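Local coordinates for protein chorismate synthase (Aquifex aeolicus, PDB 1Q1L) that catalyses the final step of the shikimate pathway, probably using reduced FMN to eliminate phosphate from 5-enolpyruvylshikimate-3-phosphate and yield chorismate, at residues L26-P34 with L376-V387. Numbering follows the deposited sequence.
Sequences LEGIPANLP and LEKLGGDFMEEV
Ala31 and Phe383 form a single beta bridge: Ala31 N donates to Asp382 O (2.7 Å) in a bond straight at the hydrogen (178°) but reaching the carbonyl from well out of its plane, and Ala31 O accepts from Met384 N (3.0 Å). Ala31 O thus takes up the first amide of helix 384-399, right after the N-cap residue Phe383, whose CA-H adds a contact to the same oxygen at 3.3 Å. Beside this bridge, Pro30 turns its ring into the bend between the two helices. Its CG touches Leu376 CD2 at 3.7 Å and meets Val387 CG2 from a crossing direction, while CB lies 3.9 Å from the selenium of selenomethionine Met384. That chain folds back through chi2 -52° and chi3 -58°, which brings SE to the proline while CG rests against Leu33 CB. The arrangement illustrates how a chain leaving a sheet can be tied to the short connection between two successive helices: the loop after strand 21-27 of the four-stranded antiparallel sheet docks where helix 356-379 ends and helix 384-399 begins, with Phe155 of helix 142-157 packing on Pro30, Leu376 and Met384. A water lies within hydrogen-bonding distance of Gly28 O (2.9 Å) and Gly381 O (2.8 Å), next to Pro30. Glu386 OE1 accepts from Asp382 N, and Lys378 of the second subunit pairs with both acidic side chains. Glu385 crosses Asn32 at about a right angle, its OE1 hydrogen-bonded to Asn126 of the third subunit.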
loop_
_atom_site.group_PDB
_atom_site.type_symbol
_atom_site.label_atom_id
_atom_site.label_comp_id
_atom_site.label_asym_id
_atom_site.label_seq_id
_atom_site.Cartn_x
_atom_site.Cartn_y
_atom_site.Cartn_z
ATOM N N LEU A 26 -15.555 -0.158 4.586
ATOM C CA LEU A 26 -15.151 -0.929 3.418
ATOM C C LEU A 26 -15.253 -0.036 2.194
ATOM O O LEU A 26 -16.289 0.576 1.958
ATOM C CB LEU A 26 -16.085 -2.132 3.228
ATOM C CG LEU A 26 -15.939 -2.868 1.891
ATOM C CD1 LEU A 26 -14.523 -3.408 1.763
ATOM C CD2 LEU A 26 -16.950 -3.995 1.798
ATOM N N GLU A 27 -14.185 0.021 1.407
ATOM C CA GLU A 27 -14.183 0.852 0.214
ATOM C C GLU A 27 -13.787 0.063 -1.026
ATOM O O GLU A 27 -12.877 -0.761 -0.980
ATOM C CB GLU A 27 -13.210 2.018 0.395
ATOM C CG GLU A 27 -13.226 3.003 -0.755
ATOM C CD GLU A 27 -12.163 4.077 -0.620
ATOM O OE1 GLU A 27 -10.985 3.788 -0.910
ATOM O OE2 GLU A 27 -12.506 5.210 -0.217
ATOM N N GLY A 28 -14.462 0.323 -2.138
ATOM C CA GLY A 28 -14.122 -0.365 -3.370
ATOM C C GLY A 28 -15.214 -1.204 -3.996
ATOM O O GLY A 28 -15.091 -1.591 -5.162
ATOM N N ILE A 29 -16.271 -1.515 -3.244
ATOM C CA ILE A 29 -17.366 -2.301 -3.822
ATOM C C ILE A 29 -18.055 -1.411 -4.849
ATOM O O ILE A 29 -18.400 -0.275 -4.551
ATOM C CB ILE A 29 -18.389 -2.738 -2.758
ATOM C CG1 ILE A 29 -17.702 -3.620 -1.709
ATOM C CG2 ILE A 29 -19.514 -3.530 -3.420
ATOM C CD1 ILE A 29 -17.305 -4.993 -2.219
ATOM N N PRO A 30 -18.255 -1.912 -6.076
ATOM C CA PRO A 30 -18.905 -1.095 -7.109
ATOM C C PRO A 30 -20.285 -0.587 -6.731
ATOM O O PRO A 30 -20.943 -1.127 -5.835
ATOM C CB PRO A 30 -18.951 -2.026 -8.315
ATOM C CG PRO A 30 -17.757 -2.929 -8.089
ATOM C CD PRO A 30 -17.862 -3.224 -6.618
ATOM N N ALA A 31 -20.710 0.458 -7.435
ATOM C CA ALA A 31 -22.017 1.067 -7.228
ATOM C C ALA A 31 -23.105 0.223 -7.878
ATOM O O ALA A 31 -22.848 -0.506 -8.837
ATOM C CB ALA A 31 -22.040 2.473 -7.839
ATOM N N ASN A 32 -24.320 0.338 -7.345
ATOM C CA ASN A 32 -25.491 -0.357 -7.862
ATOM C C ASN A 32 -25.611 -1.820 -7.456
ATOM O O ASN A 32 -26.315 -2.593 -8.105
ATOM C CB ASN A 32 -25.552 -0.218 -9.392
ATOM C CG ASN A 32 -25.690 1.236 -9.843
ATOM O OD1 ASN A 32 -25.491 1.558 -11.016
ATOM N ND2 ASN A 32 -26.037 2.117 -8.911
ATOM N N LEU A 33 -24.921 -2.195 -6.385
ATOM C CA LEU A 33 -24.993 -3.556 -5.863
ATOM C C LEU A 33 -26.080 -3.575 -4.792
ATOM O O LEU A 33 -26.003 -2.834 -3.812
ATOM C CB LEU A 33 -23.674 -3.967 -5.206
ATOM C CG LEU A 33 -23.744 -5.297 -4.433
ATOM C CD1 LEU A 33 -23.808 -6.452 -5.431
ATOM C CD2 LEU A 33 -22.533 -5.453 -3.512
ATOM N N PRO A 34 -27.116 -4.407 -4.967
ATOM C CA PRO A 34 -28.167 -4.447 -3.942
ATOM C C PRO A 34 -27.543 -4.916 -2.628
ATOM O O PRO A 34 -26.858 -5.936 -2.605
ATOM C CB PRO A 34 -29.153 -5.470 -4.496
ATOM C CG PRO A 34 -28.963 -5.355 -5.991
ATOM C CD PRO A 34 -27.466 -5.247 -6.125
ATOM N N LEU A 376 -12.067 -8.027 -8.435
ATOM C CA LEU A 376 -12.081 -6.616 -8.808
ATOM C C LEU A 376 -10.745 -6.199 -9.412
ATOM O O LEU A 376 -10.701 -5.345 -10.295
ATOM C CB LEU A 376 -12.410 -5.755 -7.588
ATOM C CG LEU A 376 -13.886 -5.792 -7.184
ATOM C CD1 LEU A 376 -14.067 -5.185 -5.794
ATOM C CD2 LEU A 376 -14.713 -5.034 -8.229
ATOM N N GLU A 377 -9.662 -6.815 -8.943
ATOM C CA GLU A 377 -8.312 -6.541 -9.440
ATOM C C GLU A 377 -8.216 -6.924 -10.916
ATOM O O GLU A 377 -7.582 -6.236 -11.716
ATOM C CB GLU A 377 -7.290 -7.360 -8.639
ATOM C CG GLU A 377 -5.851 -7.226 -9.098
ATOM C CD GLU A 377 -4.912 -8.205 -8.395
ATOM O OE1 GLU A 377 -3.679 -8.044 -8.521
ATOM O OE2 GLU A 377 -5.402 -9.143 -7.722
ATOM N N LYS A 378 -8.849 -8.038 -11.264
ATOM C CA LYS A 378 -8.846 -8.537 -12.633
ATOM C C LYS A 378 -9.803 -7.761 -13.540
ATOM O O LYS A 378 -9.460 -7.407 -14.667
ATOM C CB LYS A 378 -9.238 -10.019 -12.637
ATOM C CG LYS A 378 -9.437 -10.628 -14.015
ATOM C CD LYS A 378 -8.145 -10.657 -14.814
ATOM C CE LYS A 378 -8.348 -11.381 -16.132
ATOM N NZ LYS A 378 -7.110 -11.434 -16.960
ATOM N N LEU A 379 -11.002 -7.500 -13.031
ATOM C CA LEU A 379 -12.038 -6.811 -13.788
ATOM C C LEU A 379 -12.033 -5.282 -13.755
ATOM O O LEU A 379 -12.318 -4.652 -14.764
ATOM C CB LEU A 379 -13.408 -7.317 -13.325
ATOM C CG LEU A 379 -14.045 -8.537 -14.016
ATOM C CD1 LEU A 379 -13.001 -9.493 -14.551
ATOM C CD2 LEU A 379 -14.971 -9.222 -13.026
ATOM N N GLY A 380 -11.705 -4.689 -12.611
ATOM C CA GLY A 380 -11.742 -3.242 -12.499
ATOM C C GLY A 380 -13.218 -2.871 -12.434
ATOM O O GLY A 380 -14.042 -3.736 -12.130
ATOM N N GLY A 381 -13.564 -1.612 -12.702
ATOM C CA GLY A 381 -14.965 -1.216 -12.686
ATOM C C GLY A 381 -15.443 -0.423 -11.482
ATOM O O GLY A 381 -14.931 -0.585 -10.378
ATOM N N ASP A 382 -16.440 0.430 -11.698
ATOM C CA ASP A 382 -16.987 1.258 -10.630
ATOM C C ASP A 382 -18.480 1.007 -10.388
ATOM O O ASP A 382 -19.035 1.445 -9.379
ATOM C CB ASP A 382 -16.725 2.739 -10.934
ATOM C CG ASP A 382 -15.237 3.092 -10.899
ATOM O OD1 ASP A 382 -14.587 2.846 -9.857
ATOM O OD2 ASP A 382 -14.715 3.618 -11.904
ATOM N N PHE A 383 -19.130 0.314 -11.318
ATOM C CA PHE A 383 -20.544 -0.033 -11.160
ATOM C C PHE A 383 -20.763 -1.463 -11.638
ATOM O O PHE A 383 -20.060 -1.942 -12.522
ATOM C CB PHE A 383 -21.470 0.943 -11.905
ATOM C CG PHE A 383 -21.043 1.256 -13.313
ATOM C CD1 PHE A 383 -19.973 2.113 -13.559
ATOM C CD2 PHE A 383 -21.740 0.726 -14.395
ATOM C CE1 PHE A 383 -19.608 2.443 -14.863
ATOM C CE2 PHE A 383 -21.382 1.051 -15.707
ATOM C CZ PHE A 383 -20.314 1.912 -15.940
HETATM N N MSE A 384 -21.736 -2.138 -11.037
HETATM C CA MSE A 384 -22.025 -3.536 -11.338
HETATM C C MSE A 384 -22.231 -3.909 -12.799
HETATM O O MSE A 384 -21.760 -4.956 -13.246
HETATM C CB MSE A 384 -23.222 -4.002 -10.511
HETATM C CG MSE A 384 -22.939 -4.061 -9.016
HETATM SE SE MSE A 384 -21.340 -5.083 -8.573
HETATM C CE MSE A 384 -21.844 -6.772 -9.384
ATOM N N GLU A 385 -22.936 -3.063 -13.539
ATOM C CA GLU A 385 -23.188 -3.315 -14.950
ATOM C C GLU A 385 -21.858 -3.446 -15.702
ATOM O O GLU A 385 -21.689 -4.310 -16.563
ATOM C CB GLU A 385 -24.003 -2.161 -15.544
ATOM C CG GLU A 385 -25.405 -1.949 -14.939
ATOM C CD GLU A 385 -25.415 -1.565 -13.449
ATOM O OE1 GLU A 385 -24.733 -0.593 -13.044
ATOM O OE2 GLU A 385 -26.139 -2.245 -12.681
ATOM N N GLU A 386 -20.915 -2.577 -15.358
ATOM C CA GLU A 386 -19.592 -2.538 -15.983
ATOM C C GLU A 386 -18.754 -3.784 -15.651
ATOM O O GLU A 386 -18.153 -4.403 -16.535
ATOM C CB GLU A 386 -18.879 -1.269 -15.504
ATOM C CG GLU A 386 -17.509 -1.015 -16.073
ATOM C CD GLU A 386 -16.998 0.369 -15.696
ATOM O OE1 GLU A 386 -16.793 0.638 -14.486
ATOM O OE2 GLU A 386 -16.813 1.192 -16.618
ATOM N N VAL A 387 -18.721 -4.143 -14.373
ATOM C CA VAL A 387 -17.961 -5.298 -13.917
ATOM C C VAL A 387 -18.539 -6.603 -14.471
ATOM O O VAL A 387 -17.796 -7.481 -14.904
ATOM C CB VAL A 387 -17.942 -5.360 -12.373
ATOM C CG1 VAL A 387 -17.083 -6.525 -11.905
ATOM C CG2 VAL A 387 -17.407 -4.051 -11.810
HETATM O O HOH W 1 -15.324 -0.039 -7.614
#